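Local coordinates for protein chloromuconate cycloisomerase (Rhodococcus opacus, PDB 4M0X) that belongs to the mandelate racemase/muconate lactonizing enzyme branch of the enolase superfamily and carries a manganese ion in its barrel domain, at residues T3-L15 and I70-P83. Numbering follows the deposited sequence.
Sequences TTITEMSATIVDL and IDQYLAPVIIGRDP
Ile-70 lies near the C-terminal end of helix 63-74 and turns its CG2 to the methyl of Ala-10, 3.9 Å from CB. Asp-71 follows on the same helix. Its OD1 accepts from a water that in turn accepts from Ala-10 N at 2.9 Å, so the water joins carboxylate and strand backbone. Lys-67 forms a salt bridge with OD2 of Asp-71 and also donates to Ala-10 O. The helix then gives way to a 3-10 turn. Here Met-8 reaches across from the strand. Its CG lies anti to the backbone N (chi1 171°), and a bend at the end of the chain (chi3 67°) brings Met-8 CE against Ala-75, 3.7 Å from its CB. The same methyl touches Ile-70 CG2 and Ile-78 CB. Ile-107 of helix 101-118 also packs on Met-8 and Ile-78. Ile-78 CG2 meets Ile-5 CG2 at 4.0 Å. Ile-78 is also the first residue of a type II beta turn that ends at Arg-81. Ile-79 brings CD1 alongside the strand, against Met-8 CB and the backbone N of Met-8. Gly-80 N donates to Ile-5 O at 2.7 Å. Arg-81 O accepts from Ile-5 N at 2.8 Å. The Arg-81 side chain leads away from the strand, and its NE donates a hydrogen bond to Val-77 O. Pro-83 lays its ring along the Ile-5 side chain, the two running in opposite directions. This is packing within the N-terminal domain: the helix end and the following turn lie along strand 5-17, whose backbone also pairs with strand 27-40. The direct backbone bonds fix the turn's register on the strand at Ile-5, while at Ala-10 the polar link runs through a water and through Lys-67, which also holds Asp-71.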
ATOM      1  N   THR A   3      49.173   5.728  23.640  1.00 38.31           N
ATOM      2  CA  THR A   3      49.342   6.455  22.322  1.00 37.80           C
ATOM      3  C   THR A   3      48.105   7.292  22.075  1.00 38.59           C
ATOM      4  O   THR A   3      46.977   6.793  22.152  1.00 41.33           O
ATOM      5  CB  THR A   3      49.525   5.525  21.106  1.00 35.23           C
ATOM      6  OG1 THR A   3      50.338   4.402  21.467  1.00 32.94           O
ATOM      7  CG2 THR A   3      50.122   6.297  19.889  1.00 33.03           C
ATOM      8  N   THR A   4      48.325   8.569  21.795  1.00 36.56           N
ATOM      9  CA  THR A   4      47.245   9.538  21.752  1.00 34.51           C
ATOM     10  C   THR A   4      47.485  10.477  20.570  1.00 34.92           C
ATOM     11  O   THR A   4      48.617  10.572  20.086  1.00 33.14           O
ATOM     12  CB  THR A   4      47.134  10.320  23.086  1.00 32.98           C
ATOM     13  OG1 THR A   4      48.372  10.987  23.365  1.00 32.13           O
ATOM     14  CG2 THR A   4      46.765   9.378  24.270  1.00 31.48           C
ATOM     15  N   ILE A   5      46.416  11.117  20.081  1.00 35.26           N
ATOM     16  CA  ILE A   5      46.538  12.164  19.065  1.00 35.57           C
ATOM     17  C   ILE A   5      46.995  13.435  19.750  1.00 35.40           C
ATOM     18  O   ILE A   5      46.459  13.819  20.782  1.00 37.12           O
ATOM     19  CB  ILE A   5      45.235  12.380  18.251  1.00 37.19           C
ATOM     20  CG1 ILE A   5      45.178  11.409  17.069  1.00 38.34           C
ATOM     21  CG2 ILE A   5      45.164  13.776  17.634  1.00 37.23           C
ATOM     22  CD1 ILE A   5      44.445  10.124  17.354  1.00 39.05           C
ATOM     23  N   THR A   6      47.982  14.084  19.147  1.00 35.79           N
ATOM     24  CA  THR A   6      48.744  15.171  19.759  1.00 36.15           C
ATOM     25  C   THR A   6      48.404  16.531  19.143  1.00 38.65           C
ATOM     26  O   THR A   6      48.153  17.508  19.850  1.00 38.95           O
ATOM     27  CB  THR A   6      50.249  14.828  19.632  1.00 34.56           C
ATOM     28  OG1 THR A   6      50.616  14.061  20.764  1.00 34.95           O
ATOM     29  CG2 THR A   6      51.143  16.036  19.583  1.00 37.60           C
ATOM     30  N   GLU A   7      48.423  16.585  17.816  1.00 41.06           N
ATOM     31  CA  GLU A   7      47.998  17.751  17.098  1.00 43.89           C
ATOM     32  C   GLU A   7      47.038  17.356  15.977  1.00 45.22           C
ATOM     33  O   GLU A   7      46.963  16.189  15.571  1.00 46.81           O
ATOM     34  CB  GLU A   7      49.203  18.471  16.525  1.00 48.48           C
ATOM     35  CG  GLU A   7      50.236  18.895  17.553  1.00 54.72           C
ATOM     36  CD  GLU A   7      51.628  18.917  16.961  1.00 60.05           C
ATOM     37  OE1 GLU A   7      52.567  18.377  17.607  1.00 61.10           O
ATOM     38  OE2 GLU A   7      51.765  19.448  15.826  1.00 55.29           O
ATOM     39  N   MET A   8      46.276  18.343  15.517  1.00 44.00           N
ATOM     40  CA  MET A   8      45.491  18.240  14.309  1.00 39.29           C
ATOM     41  C   MET A   8      45.351  19.648  13.773  1.00 35.79           C
ATOM     42  O   MET A   8      44.810  20.520  14.451  1.00 33.58           O
ATOM     43  CB  MET A   8      44.120  17.630  14.588  1.00 41.61           C
ATOM     44  CG  MET A   8      43.180  17.693  13.388  1.00 45.88           C
ATOM     45  SD  MET A   8      41.588  16.903  13.667  1.00 45.77           S
ATOM     46  CE  MET A   8      40.826  17.940  14.912  1.00 43.67           C
ATOM     47  N   SER A   9      45.866  19.863  12.567  1.00 33.44           N
ATOM     48  CA  SER A   9      45.730  21.138  11.857  1.00 30.99           C
ATOM     49  C   SER A   9      44.812  20.997  10.630  1.00 30.53           C
ATOM     50  O   SER A   9      44.742  19.928   9.996  1.00 32.64           O
ATOM     51  CB  SER A   9      47.092  21.618  11.411  1.00 28.74           C
ATOM     52  OG  SER A   9      47.567  20.769  10.385  1.00 32.56           O
ATOM     53  N   ALA A  10      44.119  22.081  10.299  1.00 28.57           N
ATOM     54  CA  ALA A  10      43.245  22.138   9.134  1.00 27.34           C
ATOM     55  C   ALA A  10      43.565  23.393   8.284  1.00 27.75           C
ATOM     56  O   ALA A  10      43.235  24.531   8.667  1.00 28.55           O
ATOM     57  CB  ALA A  10      41.789  22.117   9.574  1.00 24.91           C
ATOM     58  N   THR A  11      44.203  23.171   7.141  1.00 25.53           N
ATOM     59  CA  THR A  11      44.747  24.240   6.307  1.00 25.41           C
ATOM     60  C   THR A  11      44.057  24.279   4.949  1.00 26.47           C
ATOM     61  O   THR A  11      44.050  23.265   4.207  1.00 25.44           O
ATOM     62  CB  THR A  11      46.216  23.967   5.955  1.00 25.83           C
ATOM     63  OG1 THR A  11      46.997  23.811   7.150  1.00 26.22           O
ATOM     64  CG2 THR A  11      46.768  25.074   5.072  1.00 23.85           C
ATOM     65  N   ILE A  12      43.534  25.458   4.617  1.00 25.09           N
ATOM     66  CA  ILE A  12      42.845  25.708   3.361  1.00 24.48           C
ATOM     67  C   ILE A  12      43.883  25.770   2.198  1.00 24.85           C
ATOM     68  O   ILE A  12      44.825  26.568   2.228  1.00 26.00           O
ATOM     69  CB  ILE A  12      41.953  26.971   3.505  1.00 23.89           C
ATOM     70  CG1 ILE A  12      40.938  26.774   4.639  1.00 23.38           C
ATOM     71  CG2 ILE A  12      41.207  27.326   2.233  1.00 23.85           C
ATOM     72  CD1 ILE A  12      40.334  28.074   5.168  1.00 22.43           C
ATOM     73  N   VAL A  13      43.722  24.898   1.202  1.00 23.08           N
ATOM     74  CA  VAL A  13      44.646  24.828   0.066  1.00 23.67           C
ATOM     75  C   VAL A  13      43.947  25.112  -1.271  1.00 24.83           C
ATOM     76  O   VAL A  13      42.821  24.646  -1.519  1.00 26.81           O
ATOM     77  CB  VAL A  13      45.276  23.430  -0.030  1.00 22.67           C
ATOM     78  CG1 VAL A  13      46.196  23.344  -1.255  1.00 21.67           C
ATOM     79  CG2 VAL A  13      45.958  23.055   1.263  1.00 18.94           C
ATOM     80  N   ASP A  14      44.584  25.868  -2.143  1.00 26.01           N
ATOM     81  CA  ASP A  14      43.950  26.133  -3.440  1.00 29.54           C
ATOM     82  C   ASP A  14      44.829  25.488  -4.462  1.00 29.21           C
ATOM     83  O   ASP A  14      46.033  25.694  -4.444  1.00 32.56           O
ATOM     84  CB  ASP A  14      43.819  27.627  -3.764  1.00 31.27           C
ATOM     85  CG  ASP A  14      42.878  28.387  -2.811  1.00 34.96           C
ATOM     86  OD1 ASP A  14      41.694  27.983  -2.583  1.00 34.56           O
ATOM     87  OD2 ASP A  14      43.341  29.445  -2.313  1.00 39.34           O
ATOM     88  N   LEU A  15      44.246  24.704  -5.347  1.00 29.76           N
ATOM     89  CA  LEU A  15      45.044  23.948  -6.312  1.00 31.06           C
ATOM     90  C   LEU A  15      44.757  24.329  -7.740  1.00 31.94           C
ATOM     91  O   LEU A  15      43.609  24.274  -8.191  1.00 31.20           O
ATOM     92  CB  LEU A  15      44.851  22.433  -6.113  1.00 30.56           C
ATOM     93  CG  LEU A  15      45.454  21.886  -4.816  1.00 29.30           C
ATOM     94  CD1 LEU A  15      45.256  20.389  -4.726  1.00 30.17           C
ATOM     95  CD2 LEU A  15      46.937  22.238  -4.707  1.00 28.46           C
ATOM     96  N   ILE A  70      36.086  22.030  12.155  1.00 29.77           N
ATOM     97  CA  ILE A  70      37.172  21.154  12.542  1.00 30.02           C
ATOM     98  C   ILE A  70      37.950  21.756  13.723  1.00 31.25           C
ATOM     99  O   ILE A  70      38.009  21.133  14.795  1.00 28.59           O
ATOM    100  CB  ILE A  70      38.069  20.810  11.349  1.00 27.03           C
ATOM    101  CG1 ILE A  70      37.298  19.890  10.389  1.00 28.32           C
ATOM    102  CG2 ILE A  70      39.332  20.124  11.809  1.00 25.11           C
ATOM    103  CD1 ILE A  70      37.912  19.730   9.011  1.00 27.28           C
ATOM    104  N   ASP A  71      38.512  22.960  13.533  1.00 33.29           N
ATOM    105  CA  ASP A  71      39.347  23.611  14.571  1.00 32.51           C
ATOM    106  C   ASP A  71      38.563  23.750  15.849  1.00 33.55           C
ATOM    107  O   ASP A  71      39.055  23.344  16.876  1.00 34.85           O
ATOM    108  CB  ASP A  71      39.906  24.982  14.161  1.00 30.86           C
ATOM    109  CG  ASP A  71      41.065  24.880  13.199  1.00 32.54           C
ATOM    110  OD1 ASP A  71      41.666  23.796  13.062  1.00 34.47           O
ATOM    111  OD2 ASP A  71      41.383  25.883  12.539  1.00 34.17           O
ATOM    112  N   GLN A  72      37.334  24.268  15.786  1.00 32.05           N
ATOM    113  CA  GLN A  72      36.664  24.660  17.011  1.00 31.17           C
ATOM    114  C   GLN A  72      35.787  23.594  17.636  1.00 33.88           C
ATOM    115  O   GLN A  72      35.838  23.420  18.874  1.00 36.53           O
ATOM    116  CB  GLN A  72      35.885  25.951  16.830  1.00 31.18           C
ATOM    117  CG  GLN A  72      35.171  26.432  18.083  1.00 30.38           C
ATOM    118  CD  GLN A  72      34.458  27.762  17.882  1.00 31.24           C
ATOM    119  OE1 GLN A  72      34.683  28.473  16.887  1.00 29.69           O
ATOM    120  NE2 GLN A  72      33.599  28.114  18.843  1.00 30.83           N
ATOM    121  N   TYR A  73      34.971  22.903  16.826  1.00 31.73           N
ATOM    122  CA  TYR A  73      33.963  21.998  17.417  1.00 30.83           C
ATOM    123  C   TYR A  73      34.262  20.526  17.325  1.00 33.10           C
ATOM    124  O   TYR A  73      33.747  19.738  18.120  1.00 35.90           O
ATOM    125  CB  TYR A  73      32.561  22.257  16.883  1.00 27.14           C
ATOM    126  CG  TYR A  73      32.051  23.637  17.174  1.00 25.07           C
ATOM    127  CD1 TYR A  73      31.347  23.911  18.346  1.00 24.13           C
ATOM    128  CD2 TYR A  73      32.276  24.672  16.274  1.00 24.95           C
ATOM    129  CE1 TYR A  73      30.876  25.179  18.616  1.00 23.30           C
ATOM    130  CE2 TYR A  73      31.815  25.948  16.528  1.00 24.35           C
ATOM    131  CZ  TYR A  73      31.111  26.192  17.692  1.00 24.40           C
ATOM    132  OH  TYR A  73      30.651  27.458  17.906  1.00 24.69           O
ATOM    133  N   LEU A  74      35.067  20.144  16.344  1.00 33.53           N
ATOM    134  CA  LEU A  74      35.400  18.736  16.189  1.00 32.25           C
ATOM    135  C   LEU A  74      36.655  18.375  16.959  1.00 31.50           C
ATOM    136  O   LEU A  74      36.704  17.319  17.568  1.00 32.46           O
ATOM    137  CB  LEU A  74      35.504  18.364  14.695  1.00 32.44           C
ATOM    138  CG  LEU A  74      34.162  18.297  13.926  1.00 29.91           C
ATOM    139  CD1 LEU A  74      34.295  17.787  12.494  1.00 27.43           C
ATOM    140  CD2 LEU A  74      33.161  17.458  14.684  1.00 27.60           C
ATOM    141  N   ALA A  75      37.640  19.281  16.959  1.00 32.90           N
ATOM    142  CA  ALA A  75      38.991  19.031  17.483  1.00 33.36           C
ATOM    143  C   ALA A  75      39.011  18.370  18.850  1.00 36.59           C
ATOM    144  O   ALA A  75      39.731  17.393  19.027  1.00 37.57           O
ATOM    145  CB  ALA A  75      39.810  20.311  17.512  1.00 31.71           C
ATOM    146  N   PRO A  76      38.241  18.923  19.817  1.00 39.35           N
ATOM    147  CA  PRO A  76      38.036  18.475  21.192  1.00 39.64           C
ATOM    148  C   PRO A  76      37.735  17.003  21.409  1.00 42.58           C
ATOM    149  O   PRO A  76      38.046  16.487  22.490  1.00 46.47           O
ATOM    150  CB  PRO A  76      36.823  19.294  21.651  1.00 40.85           C
ATOM    151  CG  PRO A  76      36.385  20.096  20.459  1.00 41.65           C
ATOM    152  CD  PRO A  76      37.608  20.238  19.631  1.00 40.25           C
ATOM    153  N   VAL A  77      37.122  16.317  20.451  1.00 40.65           N
ATOM    154  CA  VAL A  77      37.043  14.865  20.618  1.00 41.12           C
ATOM    155  C   VAL A  77      38.146  14.091  19.883  1.00 41.60           C
ATOM    156  O   VAL A  77      38.124  12.864  19.864  1.00 46.80           O
ATOM    157  CB  VAL A  77      35.634  14.261  20.365  1.00 40.84           C
ATOM    158  CG1 VAL A  77      34.730  14.475  21.578  1.00 40.49           C
ATOM    159  CG2 VAL A  77      34.999  14.797  19.090  1.00 40.99           C
ATOM    160  N   ILE A  78      39.120  14.789  19.306  1.00 38.13           N
ATOM    161  CA  ILE A  78      40.211  14.110  18.586  1.00 37.13           C
ATOM    162  C   ILE A  78      41.579  14.272  19.262  1.00 39.00           C
ATOM    163  O   ILE A  78      42.326  13.292  19.413  1.00 41.69           O
ATOM    164  CB  ILE A  78      40.276  14.528  17.088  1.00 36.56           C
ATOM    165  CG1 ILE A  78      38.886  14.404  16.413  1.00 35.83           C
ATOM    166  CG2 ILE A  78      41.330  13.736  16.330  1.00 32.34           C
ATOM    167  CD1 ILE A  78      38.311  13.004  16.341  1.00 32.81           C
ATOM    168  N   ILE A  79      41.923  15.493  19.663  1.00 37.51           N
ATOM    169  CA  ILE A  79      43.132  15.706  20.459  1.00 36.48           C
ATOM    170  C   ILE A  79      43.073  14.926  21.794  1.00 36.97           C
ATOM    171  O   ILE A  79      42.137  15.086  22.589  1.00 33.61           O
ATOM    172  CB  ILE A  79      43.337  17.204  20.757  1.00 38.06           C
ATOM    173  CG1 ILE A  79      43.106  18.074  19.505  1.00 39.27           C
ATOM    174  CG2 ILE A  79      44.683  17.442  21.434  1.00 38.13           C
ATOM    175  CD1 ILE A  79      44.264  18.191  18.530  1.00 38.33           C
ATOM    176  N   GLY A  80      44.069  14.075  22.024  1.00 37.31           N
ATOM    177  CA  GLY A  80      44.187  13.322  23.275  1.00 37.92           C
ATOM    178  C   GLY A  80      43.532  11.954  23.271  1.00 38.58           C
ATOM    179  O   GLY A  80      43.595  11.222  24.281  1.00 38.42           O
ATOM    180  N   ARG A  81      42.900  11.620  22.139  1.00 37.28           N
ATOM    181  CA  ARG A  81      42.205  10.348  21.943  1.00 35.11           C
ATOM    182  C   ARG A  81      43.136   9.246  21.458  1.00 34.32           C
ATOM    183  O   ARG A  81      44.213   9.510  20.905  1.00 31.50           O
ATOM    184  CB  ARG A  81      41.051  10.538  20.958  1.00 38.63           C
ATOM    185  CG  ARG A  81      40.804   9.360  20.005  1.00 42.53           C
ATOM    186  CD  ARG A  81      39.459   9.342  19.245  1.00 42.67           C
ATOM    187  NE  ARG A  81      38.301   9.844  19.997  1.00 42.83           N
ATOM    188  CZ  ARG A  81      37.701   9.212  21.006  1.00 42.70           C
ATOM    189  NH1 ARG A  81      38.154   8.018  21.402  1.00 40.77           N
ATOM    190  NH2 ARG A  81      36.645   9.783  21.617  1.00 39.63           N
ATOM    191  N   ASP A  82      42.722   8.004  21.697  1.00 35.22           N
ATOM    192  CA  ASP A  82      43.387   6.829  21.141  1.00 37.33           C
ATOM    193  C   ASP A  82      43.138   6.739  19.616  1.00 39.45           C
ATOM    194  O   ASP A  82      41.998   6.566  19.167  1.00 40.97           O
ATOM    195  CB  ASP A  82      42.880   5.585  21.861  1.00 38.49           C
ATOM    196  CG  ASP A  82      43.660   4.317  21.509  1.00 42.16           C
ATOM    197  OD1 ASP A  82      44.560   4.318  20.613  1.00 40.17           O
ATOM    198  OD2 ASP A  82      43.335   3.290  22.151  1.00 42.70           O
ATOM    199  N   PRO A  83      44.212   6.853  18.816  1.00 38.55           N
ATOM    200  CA  PRO A  83      44.121   6.941  17.365  1.00 38.48           C
ATOM    201  C   PRO A  83      43.426   5.741  16.726  1.00 39.89           C
ATOM    202  O   PRO A  83      42.890   5.866  15.607  1.00 40.94           O
ATOM    203  CB  PRO A  83      45.581   6.973  16.907  1.00 38.48           C
ATOM    204  CG  PRO A  83      46.408   7.201  18.109  1.00 38.62           C
ATOM    205  CD  PRO A  83      45.602   6.805  19.295  1.00 40.20           C
TER
HETATM  206  O   HOH W   1      43.922  24.361  12.089  1.00 18.83           O